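Side-chain contacts in acetyltransferase (Agrobacterium tumefaciens, PDB 2DXQ), which probably transfers an acetyl group from acetyl-coenzyme A to an acceptor not yet identified, as a member of the GNAT acetyltransferase family: residues I53-E58 with V63-L68; L120-H125 with A131-C136; A11-L16 with A44-P49. All coordinates share one frame; numbering follows the deposited sequence.

Contact 1 (I53-E58 with V63-L68)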
loop_
_atom_site.group_PDB
_atom_site.type_symbol
_atom_site.label_atom_id
_atom_site.label_comp_id
_atom_site.label_asym_id
_atom_site.label_seq_id
_atom_site.Cartn_x
_atom_site.Cartn_y
_atom_site.Cartn_z
ATOM N N ILE A 53 -0.777 12.537 4.754
ATOM C CA ILE A 53 0.068 12.352 5.930
ATOM C C ILE A 53 -0.678 13.048 7.072
ATOM O O ILE A 53 -0.971 14.241 6.976
ATOM C CB ILE A 53 1.460 13.027 5.780
ATOM C CG1 ILE A 53 2.236 12.506 4.562
ATOM C CG2 ILE A 53 2.281 12.827 7.080
ATOM C CD1 ILE A 53 3.475 13.388 4.178
ATOM N N PHE A 54 -0.990 12.308 8.140
ATOM C CA PHE A 54 -1.644 12.893 9.302
ATOM C C PHE A 54 -0.633 13.096 10.412
ATOM O O PHE A 54 0.271 12.286 10.556
ATOM C CB PHE A 54 -2.771 11.993 9.786
ATOM C CG PHE A 54 -3.936 11.956 8.851
ATOM C CD1 PHE A 54 -4.757 13.079 8.709
ATOM C CD2 PHE A 54 -4.195 10.821 8.089
ATOM C CE1 PHE A 54 -5.850 13.060 7.821
ATOM C CE2 PHE A 54 -5.272 10.790 7.204
ATOM C CZ PHE A 54 -6.097 11.900 7.072
ATOM N N VAL A 55 -0.787 14.184 11.174
ATOM C CA VAL A 55 0.036 14.446 12.354
ATOM C C VAL A 55 -0.834 14.732 13.582
ATOM O O VAL A 55 -1.883 15.353 13.469
ATOM C CB VAL A 55 1.037 15.631 12.155
ATOM C CG1 VAL A 55 2.174 15.236 11.217
ATOM C CG2 VAL A 55 0.330 16.900 11.620
ATOM N N ALA A 56 -0.405 14.248 14.746
ATOM C CA ALA A 56 -0.929 14.745 16.011
ATOM C C ALA A 56 0.076 15.773 16.477
ATOM O O ALA A 56 1.294 15.573 16.331
ATOM C CB ALA A 56 -1.049 13.610 17.048
ATOM N N THR A 57 -0.419 16.893 16.989
ATOM C CA THR A 57 0.482 17.959 17.402
ATOM C C THR A 57 0.248 18.266 18.865
ATOM O O THR A 57 -0.865 18.114 19.361
ATOM C CB THR A 57 0.307 19.272 16.583
ATOM O OG1 THR A 57 -1.032 19.746 16.747
ATOM C CG2 THR A 57 0.600 19.059 15.088
ATOM N N GLU A 58 1.321 18.660 19.542
ATOM C CA GLU A 58 1.264 19.083 20.933
ATOM C C GLU A 58 1.959 20.449 21.005
ATOM O O GLU A 58 3.145 20.551 20.659
ATOM C CB GLU A 58 1.998 18.037 21.776
ATOM C CG GLU A 58 1.933 18.216 23.305
ATOM C CD GLU A 58 3.015 17.430 23.996
ATOM O OE1 GLU A 58 2.767 16.262 24.367
ATOM O OE2 GLU A 58 4.144 17.963 24.158
ATOM N N VAL A 63 3.981 15.253 17.041
ATOM C CA VAL A 63 4.438 14.258 18.012
ATOM C C VAL A 63 4.086 12.825 17.607
ATOM O O VAL A 63 4.546 11.874 18.232
ATOM C CB VAL A 63 3.902 14.542 19.436
ATOM C CG1 VAL A 63 4.572 15.784 20.028
ATOM C CG2 VAL A 63 2.381 14.729 19.425
ATOM N N ALA A 64 3.232 12.684 16.594
ATOM C CA ALA A 64 2.975 11.369 15.977
ATOM C C ALA A 64 2.556 11.580 14.545
ATOM O O ALA A 64 2.077 12.659 14.184
ATOM C CB ALA A 64 1.893 10.588 16.721
ATOM N N THR A 65 2.707 10.541 13.737
ATOM C CA THR A 65 2.288 10.625 12.341
ATOM C C THR A 65 1.915 9.245 11.822
ATOM O O THR A 65 2.353 8.222 12.362
ATOM C CB THR A 65 3.396 11.265 11.448
ATOM O OG1 THR A 65 2.912 11.437 10.104
ATOM C CG2 THR A 65 4.625 10.406 11.406
ATOM N N ALA A 66 1.053 9.240 10.809
ATOM C CA ALA A 66 0.731 8.039 10.026
ATOM C C ALA A 66 0.351 8.526 8.639
ATOM O O ALA A 66 -0.296 9.577 8.504
ATOM C CB ALA A 66 -0.434 7.298 10.654
ATOM N N THR A 67 0.712 7.747 7.620
ATOM C CA THR A 67 0.376 8.106 6.248
ATOM C C THR A 67 -0.695 7.151 5.732
ATOM O O THR A 67 -0.554 5.929 5.841
ATOM C CB THR A 67 1.619 8.038 5.348
ATOM O OG1 THR A 67 2.625 8.940 5.850
ATOM C CG2 THR A 67 1.262 8.363 3.871
ATOM N N LEU A 68 -1.754 7.725 5.170
ATOM C CA LEU A 68 -2.847 6.955 4.607
ATOM C C LEU A 68 -2.719 6.945 3.094
ATOM O O LEU A 68 -2.524 7.994 2.482
ATOM C CB LEU A 68 -4.188 7.577 4.996
ATOM C CG LEU A 68 -5.447 6.935 4.424
ATOM C CD1 LEU A 68 -5.612 5.476 4.901
ATOM C CD2 LEU A 68 -6.645 7.804 4.846
#
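Phe54 and Ala66 form a hydrogen-bonded pair in an antiparallel hairpin, and Phe54 O shows how one carbonyl can serve two donors. Ala66 N reaches Phe54 O at 3.2 Å, while Thr65 OG1 arrives from the opposite face of the carbonyl plane, 2.8 Å from the same Phe54 O. The hydroxyl stands anti to its own backbone N (chi1 -175°), beside the carbonyl carbon, and Ile53 CG2 lies 3.4 Å from Thr65 OG1. Packing is close here: on this side Ile53, Val55 and Thr65 meet Leu19 of helix 16-26. On the other side Leu68 CD2 sits at the edge of the Phe54 ring, 4.0 Å from CE2, and His105 of helix 98-112 makes an edge-to-face pair with that ring.

Toward the turn the regular ladder gives way to a classic beta bulge. Val63 and Ala64 both face Ala56, whose O takes a nearly straight bond from Val63 N (2.8 Å, 173°) and a weak one from Ala64 N. Glu58, partly exposed, lays only its CB against Val63 CG1, while its carboxylate is paired outside the hairpin, in a salt bridge with Arg93 and a hydrogen bond with Tyr98. The chemistry implies two strands joined by backbone bonds whose outer sides pair in turn with strands 6-10 and 81-88.

Contact 2 (L120-H125 with A131-C136)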
loop_
_atom_site.group_PDB
_atom_site.type_symbol
_atom_site.label_atom_id
_atom_site.label_comp_id
_atom_site.label_asym_id
_atom_site.label_seq_id
_atom_site.Cartn_x
_atom_site.Cartn_y
_atom_site.Cartn_z
ATOM N N LEU A 120 -2.048 -2.935 6.926
ATOM C CA LEU A 120 -0.814 -2.401 7.460
ATOM C C LEU A 120 0.162 -3.544 7.628
ATOM O O LEU A 120 -0.235 -4.618 8.056
ATOM C CB LEU A 120 -1.080 -1.711 8.808
ATOM C CG LEU A 120 0.147 -1.114 9.495
ATOM C CD1 LEU A 120 -0.204 0.193 10.203
ATOM C CD2 LEU A 120 0.755 -2.119 10.468
ATOM N N LEU A 121 1.426 -3.299 7.276
ATOM C CA LEU A 121 2.496 -4.263 7.439
ATOM C C LEU A 121 3.559 -3.691 8.349
ATOM O O LEU A 121 4.016 -2.562 8.154
ATOM C CB LEU A 121 3.140 -4.597 6.081
ATOM C CG LEU A 121 2.367 -5.565 5.195
ATOM C CD1 LEU A 121 3.292 -6.108 4.098
ATOM C CD2 LEU A 121 1.842 -6.711 6.030
ATOM N N THR A 122 3.946 -4.459 9.359
ATOM C CA THR A 122 4.986 -3.991 10.250
ATOM C C THR A 122 6.112 -5.023 10.358
ATOM O O THR A 122 5.890 -6.218 10.247
ATOM C CB THR A 122 4.425 -3.548 11.623
ATOM O OG1 THR A 122 5.470 -2.932 12.389
ATOM C CG2 THR A 122 3.840 -4.721 12.400
ATOM N N GLY A 123 7.333 -4.542 10.492
ATOM C CA GLY A 123 8.483 -5.448 10.493
ATOM C C GLY A 123 9.014 -5.473 11.895
ATOM O O GLY A 123 10.084 -6.049 12.171
ATOM N N ARG A 124 8.274 -4.814 12.782
ATOM C CA ARG A 124 8.673 -4.719 14.176
ATOM C C ARG A 124 8.596 -6.071 14.881
ATOM O O ARG A 124 7.592 -6.781 14.810
ATOM C CB ARG A 124 7.851 -3.665 14.925
ATOM C CG ARG A 124 8.112 -2.218 14.485
ATOM C CD ARG A 124 9.542 -1.743 14.793
ATOM N NE ARG A 124 9.817 -1.676 16.231
ATOM C CZ ARG A 124 9.526 -0.637 17.012
ATOM N NH1 ARG A 124 8.955 0.449 16.509
ATOM N NH2 ARG A 124 9.817 -0.683 18.308
ATOM N N HIS A 125 9.706 -6.386 15.541
ATOM C CA HIS A 125 9.948 -7.550 16.395
ATOM C C HIS A 125 9.165 -7.468 17.708
ATOM O O HIS A 125 8.966 -8.480 18.389
ATOM C CB HIS A 125 11.424 -7.464 16.755
ATOM C CG HIS A 125 11.851 -6.058 17.060
ATOM N ND1 HIS A 125 12.100 -5.125 16.074
ATOM C CD2 HIS A 125 11.984 -5.401 18.238
ATOM C CE1 HIS A 125 12.404 -3.966 16.632
ATOM N NE2 HIS A 125 12.339 -4.107 17.942
ATOM N N ALA A 131 0.497 -5.295 19.659
ATOM C CA ALA A 131 -0.631 -5.015 20.557
ATOM C C ALA A 131 -1.185 -3.615 20.284
ATOM O O ALA A 131 -2.400 -3.387 20.346
ATOM C CB ALA A 131 -0.189 -5.107 22.014
ATOM N N PHE A 132 -0.278 -2.683 20.002
ATOM C CA PHE A 132 -0.672 -1.315 19.704
ATOM C C PHE A 132 -1.585 -1.308 18.495
ATOM O O PHE A 132 -2.626 -0.662 18.525
ATOM C CB PHE A 132 0.540 -0.401 19.460
ATOM C CG PHE A 132 0.187 0.881 18.755
ATOM C CD1 PHE A 132 -0.478 1.907 19.437
ATOM C CD2 PHE A 132 0.482 1.052 17.401
ATOM C CE1 PHE A 132 -0.846 3.090 18.778
ATOM C CE2 PHE A 132 0.121 2.229 16.725
ATOM C CZ PHE A 132 -0.540 3.255 17.409
ATOM N N TYR A 133 -1.200 -2.019 17.431
ATOM C CA TYR A 133 -2.053 -2.037 16.245
ATOM C C TYR A 133 -3.407 -2.682 16.509
ATOM O O TYR A 133 -4.426 -2.227 15.981
ATOM C CB TYR A 133 -1.342 -2.662 15.041
ATOM C CG TYR A 133 -0.263 -1.743 14.487
ATOM C CD1 TYR A 133 -0.582 -0.442 14.065
ATOM C CD2 TYR A 133 1.065 -2.153 14.424
ATOM C CE1 TYR A 133 0.407 0.422 13.583
ATOM C CE2 TYR A 133 2.069 -1.296 13.915
ATOM C CZ TYR A 133 1.721 -0.016 13.505
ATOM O OH TYR A 133 2.693 0.845 13.018
ATOM N N GLU A 134 -3.430 -3.733 17.330
ATOM C CA GLU A 134 -4.703 -4.351 17.703
ATOM C C GLU A 134 -5.592 -3.352 18.453
ATOM O O GLU A 134 -6.794 -3.307 18.236
ATOM C CB GLU A 134 -4.475 -5.624 18.514
ATOM C CG GLU A 134 -3.857 -6.747 17.642
ATOM C CD GLU A 134 -3.420 -7.963 18.422
ATOM O OE1 GLU A 134 -3.264 -7.863 19.659
ATOM O OE2 GLU A 134 -3.207 -9.020 17.781
ATOM N N SER A 135 -4.979 -2.525 19.287
ATOM C CA SER A 135 -5.713 -1.509 20.049
ATOM C C SER A 135 -6.292 -0.412 19.151
ATOM O O SER A 135 -7.198 0.317 19.570
ATOM C CB SER A 135 -4.829 -0.903 21.145
ATOM O OG SER A 135 -3.902 0.051 20.657
ATOM N N CYS A 136 -5.782 -0.309 17.919
ATOM C CA CYS A 136 -6.301 0.630 16.915
ATOM C C CYS A 136 -7.461 0.034 16.133
ATOM O O CYS A 136 -8.081 0.719 15.309
ATOM C CB CYS A 136 -5.190 1.059 15.936
ATOM S SG CYS A 136 -3.891 2.030 16.695
HETATM O O HOH W 1 5.304 -0.357 12.527
#
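Leu120 CG swings away from its backbone N (chi1 179°), and Tyr133 CG lies opposite its own carbonyl carbon (chi1 -72°); together these torsions carry the leucine methyls from the strand onto the phenol ring of the helix. The two side chains cross at about a right angle. CD2 stands over the centre of the ring, 3.7 Å from the centroid of Tyr133 and 10° off the normal, which makes a well-aligned CH-pi contact. The second methyl, CD1, lies over the CE1 side of the same face and approaches Tyr133 CE1 to 3.4 Å. Phe132 CD2 comes over the opposite face, toward the rim, and the tyrosine is thus packed between a strand residue and its own helical neighbour.

Thr122 meets the ring obliquely, with CB 4.0 Å from Tyr133 CE2. The polar link between the two is indirect: one water, lying in the ring plane at its edge, is 2.6 Å from Thr122 OG1 and 2.9 Å from Tyr133 OH. It bridges the two hydroxyls where no direct bond joins the segments, giving the phenol a polar partner at the margin of an otherwise apolar contact.

Helix 127-135 is thereby held against the end of strand 117-122. Ile84 and Val87 of strand 81-88 and the loop residue Phe138 pack round the pair. Strand 117-122 pairs antiparallel with a strand of the second subunit, so the sheet continues across the interface, and Phe145 of that subunit packs on Leu120 and Thr122.

Contact 3 (A11-L16 with A44-P49)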
loop_
_atom_site.group_PDB
_atom_site.type_symbol
_atom_site.label_atom_id
_atom_site.label_comp_id
_atom_site.label_asym_id
_atom_site.label_seq_id
_atom_site.Cartn_x
_atom_site.Cartn_y
_atom_site.Cartn_z
ATOM N N ALA A 11 -0.921 16.943 7.293
ATOM C CA ALA A 11 0.299 17.724 7.136
ATOM C C ALA A 11 0.201 18.609 5.905
ATOM O O ALA A 11 -0.546 18.310 4.962
ATOM C CB ALA A 11 1.518 16.805 7.023
ATOM N N GLY A 12 0.966 19.694 5.921
ATOM C CA GLY A 12 1.040 20.623 4.794
ATOM C C GLY A 12 2.432 21.216 4.717
ATOM O O GLY A 12 3.332 20.762 5.421
ATOM N N PRO A 13 2.612 22.257 3.878
ATOM C CA PRO A 13 3.917 22.853 3.558
ATOM C C PRO A 13 4.888 22.957 4.750
ATOM O O PRO A 13 5.936 22.288 4.774
ATOM C CB PRO A 13 3.530 24.247 3.045
ATOM C CG PRO A 13 2.231 24.017 2.351
ATOM C CD PRO A 13 1.511 22.953 3.177
ATOM N N GLY A 14 4.526 23.759 5.742
ATOM C CA GLY A 14 5.403 24.044 6.877
ATOM C C GLY A 14 5.735 22.883 7.799
ATOM O O GLY A 14 6.532 23.032 8.728
ATOM N N ASP A 15 5.142 21.720 7.546
ATOM C CA ASP A 15 5.297 20.577 8.449
ATOM C C ASP A 15 6.529 19.729 8.178
ATOM O O ASP A 15 6.842 18.822 8.938
ATOM C CB ASP A 15 4.041 19.706 8.416
ATOM C CG ASP A 15 2.855 20.390 9.065
ATOM O OD1 ASP A 15 3.049 21.020 10.125
ATOM O OD2 ASP A 15 1.746 20.322 8.515
ATOM N N LEU A 16 7.233 20.026 7.092
ATOM C CA LEU A 16 8.330 19.167 6.677
ATOM C C LEU A 16 9.436 18.980 7.716
ATOM O O LEU A 16 9.827 17.832 7.967
ATOM C CB LEU A 16 8.867 19.587 5.287
ATOM C CG LEU A 16 9.911 18.664 4.653
ATOM C CD1 LEU A 16 9.463 17.192 4.655
ATOM C CD2 LEU A 16 10.220 19.154 3.217
ATOM N N ALA A 44 5.562 16.120 -4.026
ATOM C CA ALA A 44 4.946 15.012 -4.762
ATOM C C ALA A 44 3.943 14.267 -3.888
ATOM O O ALA A 44 2.901 13.826 -4.374
ATOM C CB ALA A 44 5.999 14.049 -5.271
HETATM N N MSE A 45 4.276 14.111 -2.604
HETATM C CA MSE A 45 3.379 13.458 -1.653
HETATM C C MSE A 45 2.106 14.267 -1.441
HETATM O O MSE A 45 0.992 13.720 -1.442
HETATM C CB MSE A 45 4.094 13.220 -0.318
HETATM C CG MSE A 45 5.185 12.159 -0.414
HETATM SE SE MSE A 45 6.068 11.829 1.271
HETATM C CE MSE A 45 4.731 10.622 2.028
ATOM N N LEU A 46 2.280 15.576 -1.277
ATOM C CA LEU A 46 1.155 16.477 -1.062
ATOM C C LEU A 46 0.234 16.497 -2.290
ATOM O O LEU A 46 -0.988 16.646 -2.160
ATOM C CB LEU A 46 1.673 17.878 -0.693
ATOM C CG LEU A 46 2.342 18.008 0.691
ATOM C CD1 LEU A 46 2.778 19.451 0.918
ATOM C CD2 LEU A 46 1.469 17.557 1.855
ATOM N N ALA A 47 0.821 16.276 -3.461
ATOM C CA ALA A 47 0.100 16.256 -4.737
ATOM C C ALA A 47 -0.510 14.893 -5.079
ATOM O O ALA A 47 -1.359 14.793 -5.977
ATOM C CB ALA A 47 1.024 16.703 -5.855
ATOM N N GLN A 48 -0.091 13.846 -4.365
ATOM C CA GLN A 48 -0.477 12.476 -4.728
ATOM C C GLN A 48 -1.942 12.184 -4.395
ATOM O O GLN A 48 -2.337 12.213 -3.229
ATOM C CB GLN A 48 0.444 11.451 -4.041
ATOM C CG GLN A 48 0.049 9.971 -4.271
ATOM C CD GLN A 48 0.477 9.422 -5.633
ATOM O OE1 GLN A 48 1.132 10.098 -6.425
ATOM N NE2 GLN A 48 0.117 8.171 -5.897
ATOM N N PRO A 49 -2.755 11.885 -5.422
ATOM C CA PRO A 49 -4.139 11.535 -5.171
ATOM C C PRO A 49 -4.277 10.369 -4.196
ATOM O O PRO A 49 -3.645 9.319 -4.380
ATOM C CB PRO A 49 -4.652 11.131 -6.561
ATOM C CG PRO A 49 -3.783 11.893 -7.493
ATOM C CD PRO A 49 -2.438 11.865 -6.864
#
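Leu46, on the last turn of helix 35-47, meets an irregular run of backbone at Ala11-Pro13, which leaves strand 6-10 and bends toward helix 16-26; the closest CA atoms, those of Gly12 and Leu46, are 7.2 Å apart. Leu46 alone carries the helical side of the contact. With CG turned away from its carbonyl carbon (chi1 -69°) and CD1 extending the chain (chi2 -179°), its two methyls divide the loop between them. CD2 comes within 3.8 Å of Ala11 O, an apolar approach to a carbonyl oxygen. CD1 lies beside the next peptide, 4.1 Å from Pro13 N, and looser still against the proline ring, 4.4 Å from Pro13 CD. The leucine therefore touches mostly main chain, and the contact resembles a methyl fork resting against a ribbon more than two side chains interlocking.

The loop is held by bonds of its own. Asp15 OD2 accepts Gly12 N at 2.8 Å through its anti lone pair, and Asp15 N returns a bond to Gly12 O at 3.0 Å, so one residue grips both polar ends of the glycine. Arg9 forms a salt bridge to the same carboxylate oxygen, which would probably favour the ionised carboxylate. Leu16 and Met45 (selenomethionine here) both pack on Leu74 of the second subunit.

Dispersion between methyls and backbone is what joins 11-16 to 44-49, a weak and undirected attraction. The directional polar bonds lie within the loop and to strands 6-10 and 51-58, none between the segments, consistent with a surface seam between two separately shaped elements.

In the fold
Contacts 1 and 2 are buried, whereas contact 3 lies at the surface. Contact 1 is core: two inner strands of the mixed sheet joined by a ladder of backbone bonds. Contact 2 reaches the same sheet at its outermost strand within the chain, about 16 Å away between centres, and relies on a ring, methyls and a water. Contact 3 has no hydrogen bond across its segments, methyls resting mainly on main chain. It nevertheless touches contact 1: Ala11 N lies 2.7 Å from Ile53 O, a probable hydrogen bond, and Met45 packs on Ile53. Contacts 2 and 3, on opposite sides of the chain's centre, both touch the second subunit, whereas contact 1 does not.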